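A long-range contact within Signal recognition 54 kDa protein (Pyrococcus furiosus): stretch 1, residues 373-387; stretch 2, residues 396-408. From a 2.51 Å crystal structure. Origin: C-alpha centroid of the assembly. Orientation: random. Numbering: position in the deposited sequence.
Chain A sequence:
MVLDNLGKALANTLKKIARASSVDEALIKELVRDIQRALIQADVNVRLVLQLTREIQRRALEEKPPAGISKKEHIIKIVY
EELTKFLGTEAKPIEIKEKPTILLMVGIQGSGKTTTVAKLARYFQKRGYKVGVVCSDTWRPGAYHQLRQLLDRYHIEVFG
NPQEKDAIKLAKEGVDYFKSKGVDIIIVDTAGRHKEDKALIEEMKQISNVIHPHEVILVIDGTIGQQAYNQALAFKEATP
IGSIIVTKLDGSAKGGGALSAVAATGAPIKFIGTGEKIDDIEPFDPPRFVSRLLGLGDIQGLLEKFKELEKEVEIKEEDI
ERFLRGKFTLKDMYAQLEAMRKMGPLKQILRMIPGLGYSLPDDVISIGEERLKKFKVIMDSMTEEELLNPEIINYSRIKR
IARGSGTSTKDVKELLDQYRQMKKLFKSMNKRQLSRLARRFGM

Stretch 1 (373-387) KKFKVIMDSMTEEEL
Stretch 2, residues 396-408: SRIKRIARGSGTS

Where a helix meets a turn, charged, polar and apolar contacts often succeed one another along the helix, and this 601 Å² contact in the signal recognition 54 kDa protein is a clear case. Stretch 1 runs as helix 373-379, a type I turn from Met379 to Met382, and a second helix from 384, N-capped by Thr383. Helix 396-405 of stretch 2 crosses the first helix at 114°, with axes 9.1 Å apart at closest approach.

Along stretch 2, Arg397 (chi1 m, chi2 t) comes first, its CA-to-CB bond directed toward stretch 1. Arg397 NH2 reaches Glu385 OE2 at 3.1 Å and Arg397 NE reaches Glu386 OE2 at 3.3 Å; both are salt bridges with weak hydrogen-bond angles. One turn on, Arg400 (chi1 t, chi3 p) starts sideways and bends its guanidinium inward. Arg400 NH2 and Arg400 NH1 lie 2.7 Å from Glu386 OE1 and Glu386 OE2 respectively, and Arg400 NH2 also donates to Ser381 O at 3.2 Å. Glu386 (m, t) suits this buried site because its carboxylate answers both arginines, while Glu386 OE1 also accepts from Thr383 N at 2.9 Å.

Ile401 (m, t) supplies the apolar centre: its CG2 packs 3.6 Å from Ile378 CG2 and 3.8 Å from Met382 CG. Ile401 O accepts from Ser381 OG (chi1 t) at 3.2 Å and from Ser405 OG at 2.6 Å. Gly404 leaves room for Ser381; an ideal CB on Gly404 would sit 2.3 Å from Ser381 OG. Ser405 (p) marks the closest backbone register, its CA 5.1 Å from Ile378 CA. Gly406, at phi/psi 67/33, turns the chain in a Schellman motif, and its positive phi favours glycine. The CA-to-CB bond of Thr407 (chi1 p) is directed toward stretch 1, with Thr407 OG1 3.8 Å from Ile378 CG1 and donating to Ser405 OG at 3.1 Å.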

# COMPACT_ATOMS: atom_id res chain seq x y z
N LYS A 373 -40.76 8.07 -0.35
CA LYS A 373 -40.26 7.00 0.50
C LYS A 373 -41.12 5.76 0.31
O LYS A 373 -40.64 4.64 0.38
CB LYS A 373 -40.30 7.44 1.96
CG LYS A 373 -39.25 6.80 2.85
CD LYS A 373 -39.26 7.40 4.26
CE LYS A 373 -39.31 8.93 4.24
NZ LYS A 373 -38.13 9.54 3.57
N LYS A 374 -42.41 5.98 0.07
CA LYS A 374 -43.34 4.90 -0.21
C LYS A 374 -43.08 4.34 -1.61
O LYS A 374 -43.11 3.12 -1.82
CB LYS A 374 -44.78 5.40 -0.10
CG LYS A 374 -45.84 4.40 -0.52
CD LYS A 374 -47.23 4.88 -0.14
CE LYS A 374 -47.44 4.84 1.37
NZ LYS A 374 -47.61 3.44 1.88
N PHE A 375 -42.84 5.24 -2.55
CA PHE A 375 -42.56 4.87 -3.94
C PHE A 375 -41.35 3.95 -4.05
O PHE A 375 -41.38 2.97 -4.79
CB PHE A 375 -42.35 6.13 -4.78
CG PHE A 375 -43.62 6.71 -5.33
CD1 PHE A 375 -44.85 6.34 -4.82
CD2 PHE A 375 -43.58 7.64 -6.36
CE1 PHE A 375 -46.02 6.87 -5.34
CE2 PHE A 375 -44.74 8.18 -6.88
CZ PHE A 375 -45.97 7.79 -6.37
N LYS A 376 -40.30 4.28 -3.32
CA LYS A 376 -39.10 3.45 -3.32
C LYS A 376 -39.46 2.06 -2.82
O LYS A 376 -39.16 1.07 -3.46
CB LYS A 376 -38.01 4.06 -2.45
CG LYS A 376 -36.78 3.19 -2.33
CD LYS A 376 -35.72 3.83 -1.45
CE LYS A 376 -34.48 2.94 -1.35
NZ LYS A 376 -34.77 1.61 -0.72
N VAL A 377 -40.12 2.01 -1.66
CA VAL A 377 -40.52 0.74 -1.06
C VAL A 377 -41.26 -0.17 -2.06
O VAL A 377 -41.08 -1.39 -2.07
CB VAL A 377 -41.39 0.96 0.19
CG1 VAL A 377 -41.88 -0.36 0.73
CG2 VAL A 377 -40.60 1.69 1.24
N ILE A 378 -42.09 0.43 -2.91
CA ILE A 378 -42.85 -0.32 -3.89
C ILE A 378 -41.94 -0.90 -4.97
O ILE A 378 -42.04 -2.08 -5.31
CB ILE A 378 -43.98 0.53 -4.53
CG1 ILE A 378 -45.05 0.89 -3.49
CG2 ILE A 378 -44.62 -0.21 -5.71
CD1 ILE A 378 -46.24 1.62 -4.07
N MET A 379 -41.06 -0.06 -5.51
CA MET A 379 -40.15 -0.49 -6.56
C MET A 379 -39.16 -1.56 -6.08
O MET A 379 -38.73 -2.39 -6.86
CB MET A 379 -39.41 0.72 -7.15
CG MET A 379 -40.28 1.56 -8.07
SD MET A 379 -39.47 3.01 -8.78
CE MET A 379 -39.10 3.93 -7.29
N ASP A 380 -38.82 -1.53 -4.80
CA ASP A 380 -37.96 -2.55 -4.21
C ASP A 380 -38.66 -3.89 -4.15
O ASP A 380 -38.09 -4.90 -3.72
CB ASP A 380 -37.55 -2.15 -2.79
CG ASP A 380 -36.62 -0.96 -2.76
OD1 ASP A 380 -36.19 -0.50 -3.84
OD2 ASP A 380 -36.32 -0.47 -1.65
N SER A 381 -39.92 -3.91 -4.56
CA SER A 381 -40.68 -5.14 -4.60
C SER A 381 -40.94 -5.53 -6.04
O SER A 381 -41.58 -6.55 -6.33
CB SER A 381 -41.98 -5.01 -3.83
OG SER A 381 -42.70 -6.22 -3.91
N MET A 382 -40.45 -4.71 -6.96
CA MET A 382 -40.55 -5.03 -8.36
C MET A 382 -39.29 -5.80 -8.80
O MET A 382 -38.24 -5.72 -8.15
CB MET A 382 -40.74 -3.76 -9.20
CG MET A 382 -41.98 -2.93 -8.82
SD MET A 382 -42.28 -1.56 -9.97
CE MET A 382 -43.91 -1.07 -9.46
N THR A 383 -39.42 -6.54 -9.89
CA THR A 383 -38.29 -7.26 -10.43
C THR A 383 -37.58 -6.38 -11.44
O THR A 383 -38.06 -5.30 -11.78
CB THR A 383 -38.71 -8.58 -11.11
OG1 THR A 383 -39.54 -8.31 -12.25
CG2 THR A 383 -39.46 -9.44 -10.12
N GLU A 384 -36.44 -6.86 -11.92
CA GLU A 384 -35.64 -6.12 -12.88
C GLU A 384 -36.45 -5.90 -14.14
O GLU A 384 -36.55 -4.78 -14.63
CB GLU A 384 -34.33 -6.88 -13.19
CG GLU A 384 -33.16 -6.01 -13.55
CD GLU A 384 -32.80 -4.97 -12.47
OE1 GLU A 384 -33.18 -5.14 -11.29
OE2 GLU A 384 -32.13 -3.99 -12.82
N GLU A 385 -37.03 -6.98 -14.64
CA GLU A 385 -37.76 -6.93 -15.92
C GLU A 385 -38.93 -5.95 -15.85
O GLU A 385 -39.27 -5.33 -16.84
CB GLU A 385 -38.27 -8.31 -16.31
CG GLU A 385 -39.32 -8.84 -15.37
CD GLU A 385 -39.93 -10.13 -15.86
OE1 GLU A 385 -39.98 -10.33 -17.10
OE2 GLU A 385 -40.35 -10.94 -14.99
N GLU A 386 -39.53 -5.85 -14.67
CA GLU A 386 -40.59 -4.86 -14.42
C GLU A 386 -40.05 -3.44 -14.41
O GLU A 386 -40.59 -2.57 -15.07
CB GLU A 386 -41.35 -5.17 -13.12
CG GLU A 386 -42.15 -6.47 -13.18
CD GLU A 386 -42.68 -6.89 -11.82
OE1 GLU A 386 -42.15 -6.42 -10.79
OE2 GLU A 386 -43.64 -7.71 -11.77
N LEU A 387 -38.99 -3.20 -13.65
CA LEU A 387 -38.37 -1.88 -13.62
C LEU A 387 -37.91 -1.45 -15.02
O LEU A 387 -37.94 -0.26 -15.35
CB LEU A 387 -37.21 -1.84 -12.62
CG LEU A 387 -37.60 -2.14 -11.18
CD1 LEU A 387 -36.35 -2.29 -10.34
CD2 LEU A 387 -38.46 -1.04 -10.62
N SER A 396 -52.12 -8.94 -12.09
CA SER A 396 -51.68 -9.92 -11.08
C SER A 396 -50.30 -9.55 -10.55
O SER A 396 -49.99 -9.77 -9.37
CB SER A 396 -51.69 -11.35 -11.63
OG SER A 396 -50.98 -11.41 -12.85
N ARG A 397 -49.47 -8.97 -11.42
CA ARG A 397 -48.17 -8.45 -11.04
C ARG A 397 -48.32 -7.34 -10.01
O ARG A 397 -47.61 -7.33 -8.99
CB ARG A 397 -47.44 -7.92 -12.27
CG ARG A 397 -46.81 -8.99 -13.14
CD ARG A 397 -46.04 -8.36 -14.28
NE ARG A 397 -44.77 -9.04 -14.52
CZ ARG A 397 -44.66 -10.18 -15.19
NH1 ARG A 397 -45.74 -10.77 -15.68
NH2 ARG A 397 -43.46 -10.72 -15.37
N ILE A 398 -49.24 -6.42 -10.27
CA ILE A 398 -49.53 -5.34 -9.34
C ILE A 398 -49.93 -5.85 -7.96
O ILE A 398 -49.54 -5.30 -6.94
CB ILE A 398 -50.64 -4.42 -9.88
CG1 ILE A 398 -50.13 -3.62 -11.07
CG2 ILE A 398 -51.12 -3.48 -8.79
CD1 ILE A 398 -51.04 -2.50 -11.48
N LYS A 399 -50.73 -6.91 -7.94
CA LYS A 399 -51.16 -7.46 -6.67
C LYS A 399 -49.98 -8.17 -5.98
O LYS A 399 -49.92 -8.22 -4.75
CB LYS A 399 -52.38 -8.38 -6.85
N ARG A 400 -49.03 -8.68 -6.77
CA ARG A 400 -47.80 -9.24 -6.20
C ARG A 400 -46.92 -8.11 -5.65
O ARG A 400 -46.46 -8.15 -4.49
CB ARG A 400 -47.01 -10.06 -7.24
CG ARG A 400 -45.85 -10.89 -6.61
CD ARG A 400 -44.62 -11.11 -7.54
NE ARG A 400 -43.78 -9.91 -7.68
CZ ARG A 400 -43.60 -9.24 -8.82
NH1 ARG A 400 -44.17 -9.66 -9.94
NH2 ARG A 400 -42.83 -8.15 -8.85
N ILE A 401 -46.69 -7.11 -6.48
CA ILE A 401 -45.92 -5.94 -6.09
C ILE A 401 -46.48 -5.34 -4.79
O ILE A 401 -45.74 -5.11 -3.82
CB ILE A 401 -45.88 -4.92 -7.23
CG1 ILE A 401 -45.24 -5.56 -8.47
CG2 ILE A 401 -45.14 -3.65 -6.81
CD1 ILE A 401 -45.25 -4.71 -9.69
N ALA A 402 -47.79 -5.12 -4.76
CA ALA A 402 -48.46 -4.54 -3.60
C ALA A 402 -48.26 -5.41 -2.35
O ALA A 402 -47.92 -4.92 -1.28
CB ALA A 402 -49.93 -4.37 -3.89
N ARG A 403 -48.47 -6.71 -2.52
CA ARG A 403 -48.26 -7.67 -1.44
C ARG A 403 -46.80 -7.70 -0.97
O ARG A 403 -46.52 -7.66 0.24
CB ARG A 403 -48.72 -9.06 -1.88
CG ARG A 403 -48.24 -10.21 -1.02
CD ARG A 403 -49.21 -11.38 -1.14
NE ARG A 403 -48.53 -12.67 -1.19
CZ ARG A 403 -48.28 -13.33 -2.31
NH1 ARG A 403 -48.65 -12.83 -3.49
NH2 ARG A 403 -47.66 -14.51 -2.26
N GLY A 404 -45.87 -7.77 -1.92
CA GLY A 404 -44.44 -7.79 -1.63
C GLY A 404 -43.87 -6.53 -1.00
O GLY A 404 -42.85 -6.58 -0.31
N SER A 405 -44.51 -5.39 -1.23
CA SER A 405 -44.04 -4.11 -0.69
C SER A 405 -44.77 -3.73 0.58
O SER A 405 -44.42 -2.74 1.22
CB SER A 405 -44.21 -3.00 -1.72
OG SER A 405 -45.51 -3.04 -2.26
N GLY A 406 -45.78 -4.51 0.94
CA GLY A 406 -46.59 -4.23 2.11
C GLY A 406 -47.41 -2.96 1.96
O GLY A 406 -47.65 -2.23 2.93
N THR A 407 -47.84 -2.69 0.73
CA THR A 407 -48.66 -1.53 0.45
C THR A 407 -49.93 -2.02 -0.23
O THR A 407 -50.22 -3.21 -0.20
CB THR A 407 -47.92 -0.51 -0.47
OG1 THR A 407 -47.80 -1.05 -1.79
CG2 THR A 407 -46.54 -0.20 0.08
N SER A 408 -50.68 -1.10 -0.84
CA SER A 408 -51.94 -1.47 -1.49
C SER A 408 -51.79 -1.49 -3.00
O SER A 408 -50.85 -0.93 -3.54
CB SER A 408 -53.03 -0.46 -1.13
OG SER A 408 -52.94 0.69 -1.96